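Local atomic coordinates of endo-alpha-mannosidase (Bacteroides thetaiotaomicron, PDB entry 4ACZ), a protein that is an endo-alpha-mannosidase of glycoside hydrolase family 99, which probably cleaves alpha-mannosidic bonds within mannose-containing glycans. Residues V122-E127 against R165-Y170; L189-D194 against L223-T228. All coordinates share one frame; numbering follows the deposited sequence.

Contact 1. Residues V122-E127 against R165-Y170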
ATOM      1  N   VAL B 122      -1.781   2.055   6.233  1.00 13.68           N
ATOM      2  CA  VAL B 122      -1.989   3.467   5.884  1.00 13.44           C
ATOM      3  C   VAL B 122      -0.676   4.176   5.612  1.00 13.39           C
ATOM      4  O   VAL B 122       0.258   4.116   6.427  1.00 12.81           O
ATOM      5  CB  VAL B 122      -2.822   4.221   6.973  1.00 13.59           C
ATOM      6  CG1 VAL B 122      -2.021   4.380   8.243  1.00 13.87           C
ATOM      7  CG2 VAL B 122      -3.240   5.609   6.450  1.00 13.96           C
ATOM      8  N   THR B 123      -0.602   4.813   4.446  1.00 13.76           N
ATOM      9  CA  THR B 123       0.486   5.724   4.068  1.00 14.58           C
ATOM     10  C   THR B 123       0.863   6.692   5.234  1.00 15.09           C
ATOM     11  O   THR B 123      -0.016   7.283   5.888  1.00 15.22           O
ATOM     12  CB  THR B 123       0.103   6.464   2.741  1.00 15.12           C
ATOM     13  OG1 THR B 123       1.263   6.920   2.026  1.00 16.07           O
ATOM     14  CG2 THR B 123      -0.872   7.631   2.995  1.00 14.77           C
ATOM     15  N   TRP B 124       2.162   6.812   5.513  1.00 15.21           N
ATOM     16  CA  TRP B 124       2.643   7.607   6.647  1.00 15.68           C
ATOM     17  C   TRP B 124       3.831   8.508   6.281  1.00 16.65           C
ATOM     18  O   TRP B 124       4.922   8.039   5.938  1.00 16.16           O
ATOM     19  CB  TRP B 124       2.975   6.728   7.847  1.00 15.31           C
ATOM     20  CG  TRP B 124       3.350   7.503   9.081  1.00 15.74           C
ATOM     21  CD1 TRP B 124       4.619   7.829   9.506  1.00 15.43           C
ATOM     22  CD2 TRP B 124       2.449   8.067  10.048  1.00 15.78           C
ATOM     23  NE1 TRP B 124       4.555   8.550  10.676  1.00 15.54           N
ATOM     24  CE2 TRP B 124       3.242   8.710  11.034  1.00 15.66           C
ATOM     25  CE3 TRP B 124       1.051   8.092  10.175  1.00 15.72           C
ATOM     26  CZ2 TRP B 124       2.682   9.372  12.141  1.00 15.84           C
ATOM     27  CZ3 TRP B 124       0.487   8.757  11.285  1.00 16.07           C
ATOM     28  CH2 TRP B 124       1.309   9.381  12.254  1.00 15.94           C
ATOM     29  N   TRP B 125       3.612   9.816   6.398  1.00 17.62           N
ATOM     30  CA  TRP B 125       4.598  10.781   5.909  1.00 18.46           C
ATOM     31  C   TRP B 125       5.374  11.567   6.976  1.00 19.31           C
ATOM     32  O   TRP B 125       5.839  12.691   6.718  1.00 20.59           O
ATOM     33  CB  TRP B 125       3.947  11.708   4.888  1.00 17.97           C
ATOM     34  CG  TRP B 125       3.596  10.985   3.648  1.00 17.96           C
ATOM     35  CD1 TRP B 125       2.433  10.313   3.391  1.00 18.10           C
ATOM     36  CD2 TRP B 125       4.416  10.832   2.487  1.00 17.73           C
ATOM     37  NE1 TRP B 125       2.481   9.758   2.139  1.00 18.15           N
ATOM     38  CE2 TRP B 125       3.681  10.071   1.556  1.00 17.53           C
ATOM     39  CE3 TRP B 125       5.701  11.277   2.138  1.00 17.75           C
ATOM     40  CZ2 TRP B 125       4.186   9.730   0.300  1.00 17.94           C
ATOM     41  CZ3 TRP B 125       6.204  10.940   0.888  1.00 18.21           C
ATOM     42  CH2 TRP B 125       5.447  10.171  -0.016  1.00 18.00           C
ATOM     43  N   GLY B 126       5.548  10.973   8.158  1.00 18.42           N
ATOM     44  CA  GLY B 126       6.409  11.568   9.171  1.00 17.82           C
ATOM     45  C   GLY B 126       5.714  12.579  10.051  1.00 17.85           C
ATOM     46  O   GLY B 126       4.500  12.537  10.190  1.00 16.75           O
ATOM     47  N   GLU B 127       6.477  13.511  10.633  1.00 19.04           N
ATOM     48  CA  GLU B 127       5.901  14.435  11.635  1.00 19.77           C
ATOM     49  C   GLU B 127       4.708  15.210  11.100  1.00 19.13           C
ATOM     50  O   GLU B 127       3.730  15.402  11.808  1.00 18.79           O
ATOM     51  CB  GLU B 127       6.960  15.356  12.288  1.00 20.49           C
ATOM     52  CG  GLU B 127       7.711  16.254  11.368  1.00 21.78           C
ATOM     53  CD  GLU B 127       6.847  17.374  10.795  1.00 23.38           C
ATOM     54  OE1 GLU B 127       5.940  17.897  11.496  1.00 22.93           O
ATOM     55  OE2 GLU B 127       7.068  17.705   9.613  1.00 23.36           O
ATOM     56  N   ARG B 165      13.018   6.165  13.840  1.00 18.18           N
ATOM     57  CA  ARG B 165      12.814   5.816  15.242  1.00 19.54           C
ATOM     58  C   ARG B 165      11.805   6.739  15.919  1.00 19.91           C
ATOM     59  O   ARG B 165      10.911   6.261  16.630  1.00 20.18           O
ATOM     60  CB  ARG B 165      14.136   5.764  16.021  1.00 20.98           C
ATOM     61  CG  ARG B 165      14.044   4.980  17.344  1.00 21.73           C
ATOM     62  CD  ARG B 165      15.342   5.112  18.138  1.00 23.32           C
ATOM     63  NE  ARG B 165      15.518   4.031  19.112  1.00 25.90           N
ATOM     64  CZ  ARG B 165      14.887   3.952  20.291  1.00 26.92           C
ATOM     65  NH1 ARG B 165      14.022   4.902  20.664  1.00 25.95           N
ATOM     66  NH2 ARG B 165      15.120   2.916  21.105  1.00 25.49           N
ATOM     67  N   GLU B 166      11.905   8.053  15.686  1.00 19.97           N
ATOM     68  CA  GLU B 166      10.950   8.977  16.318  1.00 19.78           C
ATOM     69  C   GLU B 166       9.514   8.674  15.891  1.00 18.92           C
ATOM     70  O   GLU B 166       8.574   8.811  16.685  1.00 18.32           O
ATOM     71  CB  GLU B 166      11.303  10.448  16.044  1.00 22.45           C
ATOM     72  CG  GLU B 166      12.636  10.908  16.694  1.00 25.75           C
ATOM     73  CD  GLU B 166      13.251  12.159  16.044  1.00 28.28           C
ATOM     74  OE1 GLU B 166      12.580  12.841  15.242  1.00 32.92           O
ATOM     75  OE2 GLU B 166      14.430  12.455  16.318  1.00 31.35           O
ATOM     76  N   ASN B 167       9.352   8.274  14.630  1.00 18.16           N
ATOM     77  CA  ASN B 167       8.028   8.029  14.076  1.00 17.50           C
ATOM     78  C   ASN B 167       7.420   6.741  14.590  1.00 17.29           C
ATOM     79  O   ASN B 167       6.221   6.695  14.851  1.00 17.51           O
ATOM     80  CB  ASN B 167       8.058   8.029  12.551  1.00 17.31           C
ATOM     81  CG  ASN B 167       7.892   9.430  11.965  1.00 17.03           C
ATOM     82  OD1 ASN B 167       6.770   9.921  11.828  1.00 17.10           O
ATOM     83  ND2 ASN B 167       9.004  10.056  11.587  1.00 16.22           N
ATOM     84  N   ILE B 168       8.253   5.699  14.720  1.00 17.59           N
ATOM     85  CA  ILE B 168       7.840   4.449  15.371  1.00 17.58           C
ATOM     86  C   ILE B 168       7.362   4.740  16.798  1.00 18.12           C
ATOM     87  O   ILE B 168       6.269   4.304  17.193  1.00 16.83           O
ATOM     88  CB  ILE B 168       8.971   3.425  15.423  1.00 17.55           C
ATOM     89  CG1 ILE B 168       9.394   3.026  14.005  1.00 17.30           C
ATOM     90  CG2 ILE B 168       8.531   2.183  16.272  1.00 17.71           C
ATOM     91  CD1 ILE B 168      10.750   2.301  13.958  1.00 17.58           C
ATOM     92  N   GLN B 169       8.167   5.509  17.547  1.00 18.15           N
ATOM     93  CA  GLN B 169       7.791   5.927  18.902  1.00 19.44           C
ATOM     94  C   GLN B 169       6.452   6.650  18.894  1.00 19.05           C
ATOM     95  O   GLN B 169       5.613   6.384  19.747  1.00 19.28           O
ATOM     96  CB  GLN B 169       8.847   6.854  19.539  1.00 20.97           C
ATOM     97  CG  GLN B 169      10.230   6.213  19.734  1.00 24.23           C
ATOM     98  CD  GLN B 169      11.323   7.226  20.063  1.00 26.06           C
ATOM     99  OE1 GLN B 169      12.503   6.983  19.812  1.00 27.63           O
ATOM    100  NE2 GLN B 169      10.930   8.373  20.620  1.00 28.30           N
ATOM    101  N   TYR B 170       6.258   7.569  17.948  1.00 18.09           N
ATOM    102  CA  TYR B 170       4.987   8.307  17.879  1.00 18.04           C
ATOM    103  C   TYR B 170       3.812   7.364  17.621  1.00 17.45           C
ATOM    104  O   TYR B 170       2.795   7.431  18.317  1.00 17.16           O
ATOM    105  CB  TYR B 170       4.984   9.426  16.812  1.00 17.81           C
ATOM    106  CG  TYR B 170       3.647  10.135  16.792  1.00 17.86           C
ATOM    107  CD1 TYR B 170       3.404  11.234  17.641  1.00 18.35           C
ATOM    108  CD2 TYR B 170       2.597   9.674  15.985  1.00 17.75           C
ATOM    109  CE1 TYR B 170       2.159  11.870  17.666  1.00 18.59           C
ATOM    110  CE2 TYR B 170       1.341  10.303  16.001  1.00 17.94           C
ATOM    111  CZ  TYR B 170       1.139  11.404  16.846  1.00 18.92           C
ATOM    112  OH  TYR B 170      -0.077  12.037  16.885  1.00 18.99           O
TER
HETATM  113  O   HOH W   1       9.285  12.886  11.046  1.00 19.44           O

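Contact 2. Residues L189-D194 against L223-T228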
ATOM      1  N   LEU B 189       3.597  -4.295  12.740  1.00 17.20           N
ATOM      2  CA  LEU B 189       4.243  -4.543  11.458  1.00 17.45           C
ATOM      3  C   LEU B 189       4.408  -3.228  10.711  1.00 16.74           C
ATOM      4  O   LEU B 189       3.442  -2.494  10.564  1.00 16.07           O
ATOM      5  CB  LEU B 189       3.370  -5.497  10.644  1.00 19.28           C
ATOM      6  CG  LEU B 189       3.891  -6.039   9.320  1.00 20.49           C
ATOM      7  CD1 LEU B 189       4.521  -7.378   9.519  1.00 21.83           C
ATOM      8  CD2 LEU B 189       2.715  -6.219   8.386  1.00 22.03           C
ATOM      9  N   PHE B 190       5.624  -2.921  10.254  1.00 15.88           N
ATOM     10  CA  PHE B 190       5.852  -1.684   9.496  1.00 15.76           C
ATOM     11  C   PHE B 190       6.416  -1.986   8.127  1.00 15.27           C
ATOM     12  O   PHE B 190       7.399  -2.709   8.010  1.00 15.94           O
ATOM     13  CB  PHE B 190       6.819  -0.736  10.230  1.00 15.58           C
ATOM     14  CG  PHE B 190       6.268  -0.158  11.509  1.00 16.15           C
ATOM     15  CD1 PHE B 190       6.415  -0.837  12.717  1.00 16.29           C
ATOM     16  CD2 PHE B 190       5.607   1.078  11.509  1.00 16.61           C
ATOM     17  CE1 PHE B 190       5.901  -0.308  13.911  1.00 16.34           C
ATOM     18  CE2 PHE B 190       5.092   1.622  12.693  1.00 16.24           C
ATOM     19  CZ  PHE B 190       5.247   0.936  13.901  1.00 16.28           C
ATOM     20  N   PHE B 191       5.796  -1.431   7.089  1.00 14.92           N
ATOM     21  CA  PHE B 191       6.395  -1.422   5.752  1.00 14.39           C
ATOM     22  C   PHE B 191       7.228  -0.170   5.579  1.00 14.15           C
ATOM     23  O   PHE B 191       6.847   0.899   6.052  1.00 14.07           O
ATOM     24  CB  PHE B 191       5.328  -1.490   4.675  1.00 13.72           C
ATOM     25  CG  PHE B 191       4.560  -2.772   4.666  1.00 13.71           C
ATOM     26  CD1 PHE B 191       5.013  -3.860   3.920  1.00 13.43           C
ATOM     27  CD2 PHE B 191       3.384  -2.899   5.414  1.00 13.82           C
ATOM     28  CE1 PHE B 191       4.304  -5.060   3.900  1.00 13.24           C
ATOM     29  CE2 PHE B 191       2.650  -4.107   5.400  1.00 13.84           C
ATOM     30  CZ  PHE B 191       3.114  -5.186   4.653  1.00 13.50           C
ATOM     31  N   ILE B 192       8.371  -0.298   4.915  1.00 14.33           N
ATOM     32  CA  ILE B 192       9.254   0.849   4.736  1.00 14.60           C
ATOM     33  C   ILE B 192       9.580   0.992   3.260  1.00 14.89           C
ATOM     34  O   ILE B 192      10.425   0.255   2.716  1.00 14.16           O
ATOM     35  CB  ILE B 192      10.563   0.769   5.562  1.00 14.96           C
ATOM     36  CG1 ILE B 192      10.267   0.604   7.058  1.00 15.15           C
ATOM     37  CG2 ILE B 192      11.421   2.048   5.321  1.00 14.56           C
ATOM     38  CD1 ILE B 192      11.457   0.069   7.871  1.00 14.91           C
ATOM     39  N   TYR B 193       8.910   1.964   2.637  1.00 14.41           N
ATOM     40  CA  TYR B 193       8.976   2.175   1.203  1.00 15.06           C
ATOM     41  C   TYR B 193      10.307   2.801   0.813  1.00 16.01           C
ATOM     42  O   TYR B 193      10.836   3.658   1.541  1.00 15.69           O
ATOM     43  CB  TYR B 193       7.793   3.038   0.732  1.00 14.79           C
ATOM     44  CG  TYR B 193       7.799   3.322  -0.758  1.00 15.31           C
ATOM     45  CD1 TYR B 193       8.470   4.438  -1.267  1.00 15.46           C
ATOM     46  CD2 TYR B 193       7.142   2.476  -1.658  1.00 15.14           C
ATOM     47  CE1 TYR B 193       8.479   4.717  -2.640  1.00 16.41           C
ATOM     48  CE2 TYR B 193       7.137   2.743  -3.045  1.00 15.66           C
ATOM     49  CZ  TYR B 193       7.824   3.869  -3.524  1.00 16.06           C
ATOM     50  OH  TYR B 193       7.855   4.180  -4.874  1.00 17.03           O
ATOM     51  N   ASP B 194      10.835   2.373  -0.338  1.00 16.56           N
ATOM     52  CA  ASP B 194      12.193   2.730  -0.780  1.00 18.00           C
ATOM     53  C   ASP B 194      13.218   2.735   0.366  1.00 19.06           C
ATOM     54  O   ASP B 194      13.968   3.703   0.540  1.00 19.34           O
ATOM     55  CB  ASP B 194      12.195   4.077  -1.498  1.00 18.71           C
ATOM     56  CG  ASP B 194      11.789   3.967  -2.962  1.00 19.58           C
ATOM     57  OD1 ASP B 194      11.699   2.853  -3.486  1.00 20.42           O
ATOM     58  OD2 ASP B 194      11.571   5.008  -3.606  1.00 21.47           O
ATOM     59  N   LEU B 223       7.909  -5.832  13.574  1.00 16.91           N
ATOM     60  CA  LEU B 223       8.394  -6.502  12.394  1.00 16.96           C
ATOM     61  C   LEU B 223       8.544  -5.440  11.324  1.00 17.08           C
ATOM     62  O   LEU B 223       7.575  -4.776  10.935  1.00 17.74           O
ATOM     63  CB  LEU B 223       7.435  -7.608  11.948  1.00 17.04           C
ATOM     64  CG  LEU B 223       7.309  -8.805  12.910  1.00 17.97           C
ATOM     65  CD1 LEU B 223       5.974  -9.525  12.724  1.00 16.59           C
ATOM     66  CD2 LEU B 223       8.493  -9.790  12.786  1.00 17.61           C
ATOM     67  N   PHE B 224       9.770  -5.265  10.853  1.00 17.08           N
ATOM     68  CA  PHE B 224      10.067  -4.208   9.908  1.00 16.20           C
ATOM     69  C   PHE B 224      10.391  -4.781   8.558  1.00 16.14           C
ATOM     70  O   PHE B 224      11.345  -5.570   8.406  1.00 15.86           O
ATOM     71  CB  PHE B 224      11.202  -3.352  10.446  1.00 17.51           C
ATOM     72  CG  PHE B 224      10.909  -2.790  11.808  1.00 17.47           C
ATOM     73  CD1 PHE B 224      10.154  -1.623  11.936  1.00 17.20           C
ATOM     74  CD2 PHE B 224      11.350  -3.453  12.953  1.00 17.37           C
ATOM     75  CE1 PHE B 224       9.851  -1.111  13.187  1.00 17.27           C
ATOM     76  CE2 PHE B 224      11.062  -2.952  14.214  1.00 18.09           C
ATOM     77  CZ  PHE B 224      10.306  -1.774  14.336  1.00 17.52           C
ATOM     78  N   ILE B 225       9.587  -4.351   7.585  1.00 14.97           N
ATOM     79  CA  ILE B 225       9.550  -4.923   6.256  1.00 14.71           C
ATOM     80  C   ILE B 225      10.040  -3.933   5.209  1.00 14.96           C
ATOM     81  O   ILE B 225       9.345  -2.955   4.887  1.00 14.83           O
ATOM     82  CB  ILE B 225       8.099  -5.374   5.883  1.00 14.14           C
ATOM     83  CG1 ILE B 225       7.424  -6.145   7.043  1.00 13.63           C
ATOM     84  CG2 ILE B 225       8.084  -6.083   4.529  1.00 13.58           C
ATOM     85  CD1 ILE B 225       8.151  -7.431   7.525  1.00 13.19           C
ATOM     86  N   GLY B 226      11.215  -4.224   4.646  1.00 14.99           N
ATOM     87  CA  GLY B 226      11.843  -3.333   3.672  1.00 16.03           C
ATOM     88  C   GLY B 226      11.436  -3.622   2.242  1.00 16.26           C
ATOM     89  O   GLY B 226      11.065  -4.741   1.916  1.00 16.29           O
ATOM     90  N   LEU B 227      11.503  -2.606   1.391  1.00 16.71           N
ATOM     91  CA  LEU B 227      11.182  -2.780  -0.030  1.00 17.24           C
ATOM     92  C   LEU B 227      12.378  -3.421  -0.724  1.00 18.19           C
ATOM     93  O   LEU B 227      13.495  -2.910  -0.629  1.00 18.51           O
ATOM     94  CB  LEU B 227      10.837  -1.435  -0.689  1.00 17.07           C
ATOM     95  CG  LEU B 227      10.542  -1.476  -2.208  1.00 17.90           C
ATOM     96  CD1 LEU B 227       9.394  -2.418  -2.530  1.00 17.55           C
ATOM     97  CD2 LEU B 227      10.283  -0.101  -2.813  1.00 18.06           C
ATOM     98  N   THR B 228      12.148  -4.554  -1.385  1.00 18.25           N
ATOM     99  CA  THR B 228      13.171  -5.164  -2.225  1.00 19.17           C
ATOM    100  C   THR B 228      12.864  -4.895  -3.701  1.00 19.96           C
ATOM    101  O   THR B 228      11.696  -4.980  -4.127  1.00 20.28           O
ATOM    102  CB  THR B 228      13.319  -6.688  -1.965  1.00 18.79           C
ATOM    103  OG1 THR B 228      14.356  -7.200  -2.796  1.00 19.22           O
ATOM    104  CG2 THR B 228      12.026  -7.435  -2.280  1.00 18.86           C
TER

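Contact 1. Residues V122-E127 against R165-Y170
Trp-124 meets helix 161-175 with the pyrrole edge of its indole: NE1 gives a nearly straight hydrogen bond of 2.8 Å to OD1 of Asn-167, with an N-H...O angle of 165°. The carboxamide stands almost upright to the indole, the two planes 82° apart; OD1 lies near the indole plane, and NE1 approaches from above the carbonyl plane, off its lone pairs. With CG anti to the backbone N (chi1 -175°), the indole is carried across to the helix. Its benzo end reaches one turn further along, where CZ2 of Trp-124 is 3.9 Å from CD2 of Tyr-170 and CH2 of the indole is equally near CE2 of Tyr-170; the two side chains cross at about a right angle. OD1 of Asn-167 is also close to the backbone of the turn after the strand, 3.1 Å from CA of Gly-126. The amide of Asn-167 is held at both ends, since ND2 donates to a water at 2.9 Å that also accepts from the backbone N of Glu-127, and to Thr-163 O one helical turn back. The Tyr-170 hydroxyl accepts from the backbone N-H of Gly-131, while Phe-151 meets the indole edge-to-face. A leucine in place of Trp-124 would probably leave OD1 of Asn-167 without its indole donor and open a gap beside the Tyr-170 ring. The arrangement exemplifies the strand-helix layer of a TIM barrel: the C-terminal end of strand 117-124 and its following loop are fastened to the outer helix that succeeds the next strand, 148-153.

Contact 2. Residues L189-D194 against L223-T228
The carbonyl O of Leu-223 receives the backbone N-H of Phe-190 at 2.8 Å and is also approached by CA of Leu-189 in a CA-H...O contact of 3.4 Å. Phe-190 O then accepts from Ile-225 N, and Ile-225 O from Ile-192 N. The alternation ends with a weak bond from Leu-227 N to Ile-192 O. This is parallel pairing of neighbouring barrel strands, 189-192 and 223-227, joined through helix 200-207 as a beta-alpha-beta unit of the TIM barrel; the short strand axes run 4.7 Å apart at 18°. Phe-190 and Phe-224 project from the helix-facing side. Both have CG beside the backbone N and anti to the carbonyl carbon; the matching first torsions send both rings the same way, and they lie near parallel, 11° between planes, with little overlap between them. CD1 of Phe-190 comes 3.5 Å from CE1 of Phe-224. On the other face of the sheet, inside the barrel, CD1 of Leu-189 touches both CB of Leu-223 and CG1 of Ile-225, while the Ile-225 and Phe-191 side chains lie side by side, CG2 of Ile-225 3.8 Å from CD1 of Phe-191. Past the end of strand 189-192, the Tyr-193 ring receives CD2 of Leu-227 over one face, offset toward the rim, and the same methyl is 3.3 Å from OD1 of Asp-194.

In the fold
The worked example shows how one barrel helix serves two contacts at once. In contact 1, helix 161-175 turns Asn-167 and Tyr-170 to strand 117-124; Ile-168 points away from that strand and packs on contact 2, its CD1 3.6 Å from CE1 of Phe-224 and its CG2 4.2 Å from CZ of Phe-190. The contact centres are about 13 Å apart. The helix leads on to strand 189-192, and both contacts reach the same closed parallel sheet. In TIM-barrel enzymes the active site lies at the C-terminal ends of the strands, where residues 124-127 and 193-194 lie; a glycerol, probably from the crystallisation liquor, is about 3 Å from the Leu-223 side chain, at the other end.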